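Local coordinates for protein protease (PDB 5Z6O) that acts as a proteinase K-like serine protease of the subtilisin family, cleaving peptide bonds in proteins that probably include casein, gelatin and type IV collagen, at residues T24-D29 with F86-K91; A185-S190 with Y206-D211; R255-A260 with T272-Y277. One frame throughout, in Å; residues are numbered along the deposited sequence.

The three contacts follow one another along the chain, contact 1 closing before contact 2 opens and contact 2 before contact 3. Contact 1 lies apart: its centre is about 17 Å from each of the others, and it joins the small antiparallel sheet of strands 2-5 and 26-29 to the loop before strand 93-98. Contact 2 pairs strands 182-187 and 205-208 at one edge of the seven-stranded parallel sheet of the subtilisin fold. Contact 3 is centred about 13 Å from contact 2 and touches it: Tyr-206 N lies 2.9 Å from Lys-274 O and Tyr-206 O 3.0 Å from Leu-276 N, both probable hydrogen bonds. Residues 272-277 therefore link edge strand 205-208 to the end of helix 249-259.

Contact 1: residues T24-D29 with F86-K91; sequences TDYVYD and FGVAKK
Lys-90 carries its aliphatic chain past Tyr-26 and Tyr-28 and delivers NZ to three oxygens: Gly-87 O, Ser-84 O and Gln-5 OE1. The contact thereby fastens the small N-terminal antiparallel sheet, strands 2-5 and 26-29, to the loop that leads from helix 73-82 to strand 93-98 of the central sheet of the subtilisin fold. The lysine is extended as far as CE and bends at its last torsion (chi4 -78°), which places NZ 2.8 Å from Gly-87 O, on a lone pair in the carbonyl plane. Its CE lies at the edge of the Tyr-26 ring, 3.8 Å from CE2, and the two side chains pass in opposite directions. Tyr-28 instead crosses the lysine at about a right angle, with OH 3.5 Å from Lys-90 CD. Tyr-28 CD1 also sits 3.6 Å above one face of the Tyr-26 ring, displaced toward the rim. Leu-13 and Ile-16 of helix 11-16 pack on both Tyr-26 and Val-88. One hydrogen bond crosses between the two segments: Tyr-26 OH donates to Val-88 O over 2.7 Å, bent to 118° at the carbonyl oxygen, while Val-88 CG1 lies 3.4 Å from the same hydroxyl.

Contact 2: residues A185-S190 with Y206-D211; sequences AASTNS and YAPGKD
Ala-185 CB rests over one face of the Tyr-206 ring, 3.8 Å from the ring centroid and 15° off the normal, a CH-pi contact displaced slightly toward the rim. The same ring turns its edge to the neighbouring peptide: CD2 is 3.4 Å from Ala-186 O, close to the ring plane. Chi1 of -80° puts CG of Tyr-206 anti to the carbonyl carbon, beside the backbone N, and the OH is hydrogen-bonded to Ser-193 OG. Beneath these side chains runs the backbone ladder. Ala-207 N donates to Ala-185 O, and Ser-187 N donates to Ala-207 O over 2.9 Å from well above the carbonyl plane. This alternation is that of parallel strands, here 182-187 and 205-208, the last pair in the seven-stranded parallel sheet of the subtilisin fold. Beyond Pro-208 the ladder ends on Ser-187 O, which receives Gly-209 N at 2.9 Å on an in-plane lone pair and, weakly, Lys-210 N at 3.3 Å. Ala-186 CB packs against Gly-209 CA at 3.8 Å, on the side of the sheet where Ala-186 also meets Thr-227 and lies about 8 Å from the bound phenylmethanesulfonic acid (side chain to ligand). Farther out, where the strands have ended, Thr-188 CG2 touches Lys-210 CD, and a water accepts from Asn-189 N and donates to Lys-210 O. Lys-210 O also accepts from Trp-11 NE1, while Lys-210, bent at chi4, forms a salt bridge through NZ with Asp-211 OD2.

Contact 3: residues R255-A260 with T272-Y277; sequences RIVQDA and TTKLLY
Lys-274 sends its ammonium group to the C-terminal end of a helix, where NZ donates to two main-chain oxygens, Val-257 O in the helix at 2.8 Å and Ala-260 O just beyond it at 3.2 Å. The helix is 249-259 of the subtilisin fold, and the lysine comes from the short, weakly bonded strand 274-275, which pairs antiparallel with strand 261-262 just beyond the helix end. The bond to Val-257 O is fairly straight at the acceptor, 155°, whereas NZ meets Ala-260 O at 134° and from above the carbonyl plane. The positive charge lies beside the carbonyl end of the helix, where it would be favoured by the helix dipole; Val-257 O also takes a weak bond from Ala-260 N. A long extended chain reaches this site: CD passes 3.8 Å from Val-257 CG1, the two side chains crossing at about a right angle, before a bend at chi4 (-109°) brings NZ within bonding distance of both acceptors. Just before Lys-274 the chain makes an ST turn, in which Thr-272 OG1 accepts from Lys-274 N. Ala-260, the first residue to leave helical geometry, points its CB at the strand, 3.3 Å from Leu-275 O. On the interior side Ile-256 CG2 meets Leu-276 CD1 at 3.8 Å, and both residues also pack on Leu-205 and on helix 227-245. A water bridges the two backbones, donating to Ile-256 O (2.8 Å) and accepting from Tyr-277 N (2.9 Å). Asp-259 OD2 is buried here without a polar partner in the model. Tyr-277 OH bonds to Asn-281 N, while the edge of its ring faces Asp-259 O, with CD2 3.6 Å from that oxygen.

Contact 1: residues T24-D29 with F86-K91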
ATOM      1  N   THR A  24     -14.435  10.518  11.976  1.00 13.53           N
ATOM      2  CA  THR A  24     -15.363   9.857  11.071  1.00 17.31           C
ATOM      3  C   THR A  24     -15.208  10.294   9.634  1.00 16.57           C
ATOM      4  O   THR A  24     -15.744   9.620   8.760  1.00 14.67           O
ATOM      5  CB  THR A  24     -16.819  10.107  11.485  1.00 20.02           C
ATOM      6  OG1 THR A  24     -17.056  11.504  11.490  1.00 18.62           O
ATOM      7  CG2 THR A  24     -17.094   9.529  12.875  1.00 27.64           C
ATOM      8  N   ASP A  25     -14.536  11.414   9.383  1.00 12.54           N
ATOM      9  CA  ASP A  25     -14.423  11.972   8.044  1.00  8.63           C
ATOM     10  C   ASP A  25     -12.994  11.906   7.541  1.00 11.71           C
ATOM     11  O   ASP A  25     -12.055  12.054   8.313  1.00 12.57           O
ATOM     12  CB  ASP A  25     -14.837  13.436   8.017  1.00 12.56           C
ATOM     13  CG  ASP A  25     -16.198  13.664   8.618  1.00 20.01           C
ATOM     14  OD1 ASP A  25     -17.014  12.730   8.641  1.00 17.56           O
ATOM     15  OD2 ASP A  25     -16.433  14.796   9.056  1.00 19.22           O
ATOM     16  N   TYR A  26     -12.842  11.737   6.240  1.00  9.19           N
ATOM     17  CA  TYR A  26     -11.525  11.753   5.601  1.00  8.00           C
ATOM     18  C   TYR A  26     -11.337  13.084   4.872  1.00  9.72           C
ATOM     19  O   TYR A  26     -12.153  13.451   4.023  1.00 12.86           O
ATOM     20  CB  TYR A  26     -11.417  10.557   4.654  1.00  8.82           C
ATOM     21  CG  TYR A  26     -10.138  10.508   3.837  1.00 11.13           C
ATOM     22  CD1 TYR A  26      -8.915  10.843   4.398  1.00 11.95           C
ATOM     23  CD2 TYR A  26     -10.163  10.083   2.509  1.00  9.22           C
ATOM     24  CE1 TYR A  26      -7.720  10.790   3.610  1.00  7.48           C
ATOM     25  CE2 TYR A  26      -8.998  10.024   1.741  1.00 11.47           C
ATOM     26  CZ  TYR A  26      -7.790  10.371   2.312  1.00  8.08           C
ATOM     27  OH  TYR A  26      -6.628  10.346   1.554  1.00 10.35           O
ATOM     28  N   VAL A  27     -10.278  13.813   5.212  1.00  9.56           N
ATOM     29  CA  VAL A  27     -10.024  15.158   4.688  1.00 10.89           C
ATOM     30  C   VAL A  27      -8.703  15.116   3.933  1.00 10.07           C
ATOM     31  O   VAL A  27      -7.698  14.656   4.488  1.00 11.35           O
ATOM     32  CB  VAL A  27      -9.955  16.210   5.817  1.00 11.77           C
ATOM     33  CG1 VAL A  27      -9.778  17.597   5.212  1.00 13.80           C
ATOM     34  CG2 VAL A  27     -11.213  16.143   6.686  1.00 17.55           C
ATOM     35  N   TYR A  28      -8.702  15.608   2.688  1.00 12.13           N
ATOM     36  CA  TYR A  28      -7.519  15.479   1.833  1.00  9.20           C
ATOM     37  C   TYR A  28      -7.523  16.615   0.815  1.00 10.99           C
ATOM     38  O   TYR A  28      -8.567  17.156   0.478  1.00 12.24           O
ATOM     39  CB  TYR A  28      -7.475  14.093   1.138  1.00  8.37           C
ATOM     40  CG  TYR A  28      -8.670  13.843   0.227  1.00 11.34           C
ATOM     41  CD1 TYR A  28      -9.885  13.344   0.733  1.00 10.36           C
ATOM     42  CD2 TYR A  28      -8.599  14.146  -1.124  1.00 10.41           C
ATOM     43  CE1 TYR A  28     -10.992  13.145  -0.110  1.00 11.43           C
ATOM     44  CE2 TYR A  28      -9.683  13.923  -1.978  1.00 13.25           C
ATOM     45  CZ  TYR A  28     -10.878  13.456  -1.449  1.00 10.93           C
ATOM     46  OH  TYR A  28     -11.891  13.234  -2.328  1.00 13.57           O
ATOM     47  N   ASP A  29      -6.355  16.965   0.312  1.00 11.29           N
ATOM     48  CA  ASP A  29      -6.278  17.988  -0.732  1.00 12.68           C
ATOM     49  C   ASP A  29      -6.802  17.465  -2.066  1.00 13.68           C
ATOM     50  O   ASP A  29      -6.554  16.314  -2.445  1.00 11.75           O
ATOM     51  CB  ASP A  29      -4.827  18.438  -0.917  1.00 10.83           C
ATOM     52  CG  ASP A  29      -4.724  19.572  -1.870  1.00 13.92           C
ATOM     53  OD1 ASP A  29      -5.087  20.675  -1.429  1.00 17.35           O
ATOM     54  OD2 ASP A  29      -4.371  19.358  -3.055  1.00 11.00           O
ATOM     55  N   PHE A  86     -13.269   3.851  -1.295  1.00 10.88           N
ATOM     56  CA  PHE A  86     -12.522   3.207  -0.221  1.00  6.41           C
ATOM     57  C   PHE A  86     -11.059   3.606  -0.174  1.00  9.90           C
ATOM     58  O   PHE A  86     -10.327   3.065   0.648  1.00  8.87           O
ATOM     59  CB  PHE A  86     -12.638   1.683  -0.344  1.00  8.01           C
ATOM     60  CG  PHE A  86     -14.059   1.199  -0.286  1.00  9.49           C
ATOM     61  CD1 PHE A  86     -14.742   1.191   0.911  1.00  9.35           C
ATOM     62  CD2 PHE A  86     -14.685   0.743  -1.433  1.00 10.86           C
ATOM     63  CE1 PHE A  86     -16.062   0.760   0.965  1.00 15.40           C
ATOM     64  CE2 PHE A  86     -15.995   0.300  -1.390  1.00 16.97           C
ATOM     65  CZ  PHE A  86     -16.676   0.328  -0.196  1.00 19.27           C
ATOM     66  N   GLY A  87     -10.624   4.571  -0.999  1.00  9.09           N
ATOM     67  CA  GLY A  87      -9.192   4.757  -1.182  1.00  8.72           C
ATOM     68  C   GLY A  87      -8.600   6.068  -0.724  1.00 10.94           C
ATOM     69  O   GLY A  87      -9.302   7.067  -0.539  1.00  8.30           O
ATOM     70  N   VAL A  88      -7.272   6.049  -0.549  1.00  8.15           N
ATOM     71  CA  VAL A  88      -6.504   7.200  -0.075  1.00  4.41           C
ATOM     72  C   VAL A  88      -6.301   8.231  -1.193  1.00  7.49           C
ATOM     73  O   VAL A  88      -6.577   9.422  -1.011  1.00  9.13           O
ATOM     74  CB  VAL A  88      -5.145   6.726   0.496  1.00  6.51           C
ATOM     75  CG1 VAL A  88      -4.283   7.957   0.945  1.00  7.12           C
ATOM     76  CG2 VAL A  88      -5.367   5.831   1.727  1.00  9.74           C
ATOM     77  N   ALA A  89      -5.806   7.796  -2.346  1.00  7.53           N
ATOM     78  CA  ALA A  89      -5.412   8.690  -3.437  1.00  8.89           C
ATOM     79  C   ALA A  89      -6.446   8.505  -4.535  1.00  9.84           C
ATOM     80  O   ALA A  89      -6.274   7.686  -5.445  1.00 10.17           O
ATOM     81  CB  ALA A  89      -3.984   8.391  -3.942  1.00  8.22           C
ATOM     82  N   LYS A  90      -7.526   9.289  -4.447  1.00  9.23           N
ATOM     83  CA  LYS A  90      -8.737   9.006  -5.201  1.00 11.19           C
ATOM     84  C   LYS A  90      -8.646   9.376  -6.679  1.00 12.21           C
ATOM     85  O   LYS A  90      -9.586   9.072  -7.408  1.00 13.16           O
ATOM     86  CB  LYS A  90      -9.918   9.738  -4.560  1.00 13.00           C
ATOM     87  CG  LYS A  90     -10.187   9.236  -3.126  1.00  6.64           C
ATOM     88  CD  LYS A  90     -11.450   9.817  -2.548  1.00 14.78           C
ATOM     89  CE  LYS A  90     -11.511   9.473  -1.078  1.00 10.27           C
ATOM     90  NZ  LYS A  90     -11.938   8.087  -0.807  1.00 11.20           N
ATOM     91  N   LYS A  91      -7.566  10.006  -7.132  1.00  9.73           N
ATOM     92  CA  LYS A  91      -7.384  10.323  -8.564  1.00 10.06           C
ATOM     93  C   LYS A  91      -6.153   9.682  -9.167  1.00 13.18           C
ATOM     94  O   LYS A  91      -5.860   9.923 -10.345  1.00 12.87           O
ATOM     95  CB  LYS A  91      -7.314  11.853  -8.778  1.00 11.62           C
ATOM     96  CG  LYS A  91      -8.662  12.505  -8.502  1.00 17.38           C
ATOM     97  CD  LYS A  91      -8.607  14.001  -8.742  1.00 20.26           C
ATOM     98  CE  LYS A  91     -10.010  14.586  -8.840  1.00 27.67           C
ATOM     99  NZ  LYS A  91      -9.876  16.082  -8.915  1.00 41.90           N
TER

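Contact 2: residues A185-S190 with Y206-D211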
ATOM      1  N   ALA A 185       3.786  -1.835   9.289  1.00  8.59           N
ATOM      2  CA  ALA A 185       3.105  -2.673  10.266  1.00  7.69           C
ATOM      3  C   ALA A 185       1.654  -2.233  10.418  1.00 11.72           C
ATOM      4  O   ALA A 185       1.254  -1.154   9.960  1.00  8.97           O
ATOM      5  CB  ALA A 185       3.835  -2.620  11.621  1.00 12.82           C
ATOM      6  N   ALA A 186       0.848  -3.099  11.034  1.00  8.73           N
ATOM      7  CA  ALA A 186      -0.604  -2.924  11.058  1.00  8.83           C
ATOM      8  C   ALA A 186      -1.095  -2.409  12.410  1.00 10.20           C
ATOM      9  O   ALA A 186      -0.754  -2.977  13.453  1.00 10.29           O
ATOM     10  CB  ALA A 186      -1.301  -4.240  10.741  1.00  7.86           C
ATOM     11  N   SER A 187      -1.946  -1.372  12.390  1.00  9.81           N
ATOM     12  CA  SER A 187      -2.518  -0.826  13.619  1.00 10.67           C
ATOM     13  C   SER A 187      -4.011  -1.125  13.687  1.00 12.53           C
ATOM     14  O   SER A 187      -4.630  -1.482  12.683  1.00  9.98           O
ATOM     15  CB  SER A 187      -2.287   0.695  13.705  1.00  7.39           C
ATOM     16  OG  SER A 187      -3.074   1.418  12.758  1.00 10.26           O
ATOM     17  N   THR A 188      -4.607  -0.929  14.882  1.00  9.13           N
ATOM     18  CA  THR A 188      -6.033  -1.170  15.085  1.00 10.17           C
ATOM     19  C   THR A 188      -6.751   0.152  15.316  1.00  6.99           C
ATOM     20  O   THR A 188      -6.121   1.189  15.504  1.00 11.34           O
ATOM     21  CB  THR A 188      -6.277  -2.064  16.302  1.00 10.43           C
ATOM     22  OG1 THR A 188      -5.887  -1.324  17.496  1.00 12.58           O
ATOM     23  CG2 THR A 188      -5.443  -3.335  16.192  1.00 16.29           C
ATOM     24  N   ASN A 189      -8.090   0.095  15.388  1.00  7.87           N
ATOM     25  CA  ASN A 189      -8.874   1.324  15.496  1.00 10.66           C
ATOM     26  C   ASN A 189      -8.743   1.980  16.862  1.00 13.84           C
ATOM     27  O   ASN A 189      -9.065   3.160  16.976  1.00 19.38           O
ATOM     28  CB  ASN A 189     -10.373   1.099  15.146  1.00 13.02           C
ATOM     29  CG  ASN A 189     -11.081   0.062  16.023  1.00 18.02           C
ATOM     30  OD1 ASN A 189     -12.311  -0.032  15.981  1.00 29.59           O
ATOM     31  ND2 ASN A 189     -10.342  -0.730  16.755  1.00 11.53           N
ATOM     32  N   SER A 190      -8.194   1.282  17.857  1.00 13.28           N
ATOM     33  CA  SER A 190      -7.902   1.898  19.143  1.00 15.50           C
ATOM     34  C   SER A 190      -6.461   2.382  19.216  1.00 20.92           C
ATOM     35  O   SER A 190      -5.989   2.754  20.300  1.00 16.98           O
ATOM     36  CB  SER A 190      -8.190   0.907  20.272  1.00 13.89           C
ATOM     37  OG  SER A 190      -7.347  -0.208  20.155  1.00 21.77           O
ATOM     38  N   TYR A 206       3.546   2.403  11.152  1.00  9.20           N
ATOM     39  CA  TYR A 206       2.257   1.718  11.216  1.00  8.91           C
ATOM     40  C   TYR A 206       1.263   2.393  10.290  1.00  6.26           C
ATOM     41  O   TYR A 206       1.321   3.607  10.071  1.00  7.30           O
ATOM     42  CB  TYR A 206       1.648   1.754  12.644  1.00  4.46           C
ATOM     43  CG  TYR A 206       2.251   0.719  13.588  1.00  6.80           C
ATOM     44  CD1 TYR A 206       3.506   0.933  14.205  1.00  7.37           C
ATOM     45  CD2 TYR A 206       1.570  -0.484  13.843  1.00  9.22           C
ATOM     46  CE1 TYR A 206       4.064  -0.057  15.053  1.00 12.23           C
ATOM     47  CE2 TYR A 206       2.105  -1.465  14.693  1.00  9.31           C
ATOM     48  CZ  TYR A 206       3.332  -1.242  15.290  1.00 14.26           C
ATOM     49  OH  TYR A 206       3.799  -2.236  16.119  1.00 12.53           O
ATOM     50  N   ALA A 207       0.297   1.600   9.819  1.00  6.79           N
ATOM     51  CA  ALA A 207      -0.869   2.141   9.140  1.00 11.02           C
ATOM     52  C   ALA A 207      -2.032   1.238   9.471  1.00  7.19           C
ATOM     53  O   ALA A 207      -1.819   0.085   9.876  1.00  5.60           O
ATOM     54  CB  ALA A 207      -0.653   2.211   7.619  1.00  8.19           C
ATOM     55  N   PRO A 208      -3.266   1.706   9.284  1.00  6.11           N
ATOM     56  CA  PRO A 208      -4.439   0.912   9.675  1.00  4.85           C
ATOM     57  C   PRO A 208      -4.452  -0.426   8.965  1.00  8.20           C
ATOM     58  O   PRO A 208      -4.317  -0.494   7.739  1.00  8.04           O
ATOM     59  CB  PRO A 208      -5.617   1.790   9.236  1.00  8.46           C
ATOM     60  CG  PRO A 208      -5.103   3.182   9.444  1.00  9.98           C
ATOM     61  CD  PRO A 208      -3.635   3.105   8.972  1.00  9.27           C
ATOM     62  N   GLY A 209      -4.644  -1.492   9.744  1.00  8.05           N
ATOM     63  CA  GLY A 209      -4.504  -2.810   9.161  1.00  7.17           C
ATOM     64  C   GLY A 209      -5.484  -3.822   9.676  1.00 13.08           C
ATOM     65  O   GLY A 209      -5.474  -4.957   9.205  1.00 15.56           O
ATOM     66  N   LYS A 210      -6.315  -3.464  10.653  1.00 12.07           N
ATOM     67  CA  LYS A 210      -7.297  -4.416  11.171  1.00  8.12           C
ATOM     68  C   LYS A 210      -8.688  -3.922  10.854  1.00 10.26           C
ATOM     69  O   LYS A 210      -9.011  -2.743  11.108  1.00 12.41           O
ATOM     70  CB  LYS A 210      -7.141  -4.613  12.684  1.00 12.93           C
ATOM     71  CG  LYS A 210      -8.234  -5.540  13.272  1.00 14.04           C
ATOM     72  CD  LYS A 210      -7.962  -5.829  14.756  1.00 19.53           C
ATOM     73  CE  LYS A 210      -8.966  -6.855  15.298  1.00 21.19           C
ATOM     74  NZ  LYS A 210     -10.215  -6.173  15.666  1.00 27.91           N
ATOM     75  N   ASP A 211      -9.510  -4.817  10.284  1.00 13.49           N
ATOM     76  CA  ASP A 211     -10.894  -4.519   9.895  1.00 11.75           C
ATOM     77  C   ASP A 211     -10.958  -3.332   8.941  1.00 10.57           C
ATOM     78  O   ASP A 211     -11.611  -2.319   9.207  1.00  9.10           O
ATOM     79  CB  ASP A 211     -11.811  -4.303  11.122  1.00 10.28           C
ATOM     80  CG  ASP A 211     -11.913  -5.558  11.974  1.00 19.39           C
ATOM     81  OD1 ASP A 211     -11.937  -6.655  11.404  1.00 18.49           O
ATOM     82  OD2 ASP A 211     -11.932  -5.468  13.204  1.00 22.48           O
TER
HETATM   83  O   HOH W   1      -9.250  -2.166  14.020  1.00 16.03           O

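Contact 3: residues R255-A260 with T272-Y277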
ATOM      1  N   ARG A 255       9.761  11.151   4.088  1.00 10.52           N
ATOM      2  CA  ARG A 255       8.799  12.231   4.295  1.00 11.52           C
ATOM      3  C   ARG A 255       7.551  11.735   5.036  1.00  8.36           C
ATOM      4  O   ARG A 255       7.026  12.421   5.924  1.00  9.70           O
ATOM      5  CB  ARG A 255       8.421  12.829   2.945  1.00 12.01           C
ATOM      6  CG  ARG A 255       7.330  13.903   3.009  1.00 11.43           C
ATOM      7  CD  ARG A 255       7.754  15.095   3.862  1.00 20.22           C
ATOM      8  NE  ARG A 255       6.717  16.110   3.776  1.00 15.76           N
ATOM      9  CZ  ARG A 255       6.519  17.048   4.684  1.00 18.57           C
ATOM     10  NH1 ARG A 255       5.527  17.917   4.519  1.00 23.53           N
ATOM     11  NH2 ARG A 255       7.304  17.100   5.755  1.00 21.64           N
ATOM     12  N   ILE A 256       7.063  10.545   4.684  1.00 12.07           N
ATOM     13  CA  ILE A 256       5.942   9.954   5.417  1.00 10.66           C
ATOM     14  C   ILE A 256       6.319   9.709   6.873  1.00  9.80           C
ATOM     15  O   ILE A 256       5.527   9.972   7.784  1.00 11.18           O
ATOM     16  CB  ILE A 256       5.484   8.667   4.718  1.00  8.50           C
ATOM     17  CG1 ILE A 256       4.761   9.043   3.437  1.00 12.15           C
ATOM     18  CG2 ILE A 256       4.620   7.786   5.637  1.00 12.63           C
ATOM     19  CD1 ILE A 256       4.687   7.867   2.452  1.00 12.97           C
ATOM     20  N   VAL A 257       7.542   9.253   7.128  1.00 10.14           N
ATOM     21  CA  VAL A 257       7.923   9.006   8.515  1.00 12.71           C
ATOM     22  C   VAL A 257       8.007  10.325   9.290  1.00 10.70           C
ATOM     23  O   VAL A 257       7.616  10.402  10.468  1.00 13.23           O
ATOM     24  CB  VAL A 257       9.245   8.205   8.581  1.00 11.46           C
ATOM     25  CG1 VAL A 257       9.797   8.227   9.998  1.00 15.07           C
ATOM     26  CG2 VAL A 257       9.055   6.754   8.016  1.00 11.28           C
ATOM     27  N   GLN A 258       8.470  11.392   8.624  1.00 11.60           N
ATOM     28  CA  GLN A 258       8.575  12.709   9.249  1.00 15.54           C
ATOM     29  C   GLN A 258       7.196  13.262   9.608  1.00 18.27           C
ATOM     30  O   GLN A 258       7.023  13.882  10.663  1.00 16.22           O
ATOM     31  CB  GLN A 258       9.310  13.665   8.295  1.00 16.91           C
ATOM     32  CG  GLN A 258       9.443  15.065   8.800  1.00 32.64           C
ATOM     33  CD  GLN A 258      10.175  15.969   7.820  1.00 50.37           C
ATOM     34  OE1 GLN A 258       9.918  15.944   6.610  1.00 36.63           O
ATOM     35  NE2 GLN A 258      11.097  16.779   8.344  1.00 48.70           N
ATOM     36  N   ASP A 259       6.213  13.071   8.724  1.00 10.93           N
ATOM     37  CA  ASP A 259       4.831  13.530   8.974  1.00  9.80           C
ATOM     38  C   ASP A 259       4.115  12.695  10.033  1.00 13.97           C
ATOM     39  O   ASP A 259       3.136  13.159  10.631  1.00 11.51           O
ATOM     40  CB  ASP A 259       4.007  13.406   7.688  1.00 12.52           C
ATOM     41  CG  ASP A 259       3.931  14.666   6.867  1.00 24.96           C
ATOM     42  OD1 ASP A 259       4.027  15.809   7.391  1.00 29.42           O
ATOM     43  OD2 ASP A 259       3.661  14.486   5.647  1.00 29.10           O
ATOM     44  N   ALA A 260       4.508  11.442  10.210  1.00 10.56           N
ATOM     45  CA  ALA A 260       3.753  10.508  11.066  1.00  8.40           C
ATOM     46  C   ALA A 260       3.771  10.949  12.533  1.00 17.09           C
ATOM     47  O   ALA A 260       4.721  11.568  13.002  1.00 17.64           O
ATOM     48  CB  ALA A 260       4.362   9.089  10.944  1.00  7.78           C
ATOM     49  N   THR A 272       9.125   1.251  16.068  1.00 11.06           N
ATOM     50  CA  THR A 272       8.575   2.601  16.027  1.00  8.88           C
ATOM     51  C   THR A 272       7.125   2.616  16.465  1.00 12.02           C
ATOM     52  O   THR A 272       6.403   1.633  16.321  1.00 16.52           O
ATOM     53  CB  THR A 272       8.677   3.182  14.614  1.00 11.76           C
ATOM     54  OG1 THR A 272       8.220   4.529  14.646  1.00 13.33           O
ATOM     55  CG2 THR A 272       7.792   2.405  13.640  1.00 12.50           C
ATOM     56  N   THR A 273       6.691   3.743  17.033  1.00 10.71           N
ATOM     57  CA  THR A 273       5.289   3.913  17.355  1.00  9.00           C
ATOM     58  C   THR A 273       4.625   4.950  16.457  1.00 10.14           C
ATOM     59  O   THR A 273       3.537   5.414  16.785  1.00  9.67           O
ATOM     60  CB  THR A 273       5.125   4.284  18.824  1.00 17.94           C
ATOM     61  OG1 THR A 273       5.741   5.545  19.055  1.00 23.44           O
ATOM     62  CG2 THR A 273       5.842   3.281  19.673  1.00 24.40           C
ATOM     63  N   LYS A 274       5.239   5.262  15.312  1.00  9.66           N
ATOM     64  CA  LYS A 274       4.716   6.256  14.375  1.00  8.68           C
ATOM     65  C   LYS A 274       3.575   5.681  13.553  1.00  7.73           C
ATOM     66  O   LYS A 274       3.622   4.528  13.129  1.00  8.51           O
ATOM     67  CB  LYS A 274       5.821   6.745  13.428  1.00  9.46           C
ATOM     68  CG  LYS A 274       6.662   7.848  14.113  1.00 18.44           C
ATOM     69  CD  LYS A 274       7.704   8.459  13.210  1.00 31.00           C
ATOM     70  CE  LYS A 274       8.291   9.752  13.837  1.00 28.25           C
ATOM     71  NZ  LYS A 274       7.872  11.036  13.144  1.00 25.25           N
ATOM     72  N   LEU A 275       2.545   6.494  13.377  1.00  6.54           N
ATOM     73  CA  LEU A 275       1.328   6.121  12.652  1.00  8.89           C
ATOM     74  C   LEU A 275       1.135   7.076  11.479  1.00 12.01           C
ATOM     75  O   LEU A 275       1.210   8.294  11.661  1.00  8.71           O
ATOM     76  CB  LEU A 275       0.109   6.205  13.578  1.00  9.32           C
ATOM     77  CG  LEU A 275      -1.250   5.940  12.844  1.00  8.11           C
ATOM     78  CD1 LEU A 275      -1.301   4.536  12.240  1.00  9.55           C
ATOM     79  CD2 LEU A 275      -2.375   6.118  13.861  1.00 12.41           C
ATOM     80  N   LEU A 276       0.809   6.529  10.300  1.00  5.63           N
ATOM     81  CA  LEU A 276       0.578   7.328   9.094  1.00  8.03           C
ATOM     82  C   LEU A 276      -0.354   8.509   9.356  1.00  9.15           C
ATOM     83  O   LEU A 276      -1.443   8.338   9.897  1.00  8.55           O
ATOM     84  CB  LEU A 276      -0.057   6.428   8.033  1.00  6.45           C
ATOM     85  CG  LEU A 276      -0.401   7.018   6.642  1.00  7.28           C
ATOM     86  CD1 LEU A 276       0.885   7.586   6.008  1.00  9.83           C
ATOM     87  CD2 LEU A 276      -1.054   5.906   5.790  1.00  6.01           C
ATOM     88  N   TYR A 277       0.057   9.690   8.883  1.00  8.56           N
ATOM     89  CA  TYR A 277      -0.725  10.930   8.966  1.00  8.67           C
ATOM     90  C   TYR A 277      -0.479  11.728   7.696  1.00  9.90           C
ATOM     91  O   TYR A 277       0.678  11.882   7.305  1.00 11.41           O
ATOM     92  CB  TYR A 277      -0.285  11.736  10.186  1.00 10.31           C
ATOM     93  CG  TYR A 277      -0.991  13.051  10.307  1.00  9.51           C
ATOM     94  CD1 TYR A 277      -2.375  13.106  10.461  1.00 10.21           C
ATOM     95  CD2 TYR A 277      -0.282  14.239  10.259  1.00  9.49           C
ATOM     96  CE1 TYR A 277      -3.034  14.357  10.559  1.00 13.59           C
ATOM     97  CE2 TYR A 277      -0.911  15.454  10.371  1.00 17.69           C
ATOM     98  CZ  TYR A 277      -2.276  15.514  10.510  1.00 16.91           C
ATOM     99  OH  TYR A 277      -2.887  16.750  10.611  1.00 18.15           O
TER
HETATM  100  O   HOH W   2       2.736  10.005   7.789  1.00 11.64           O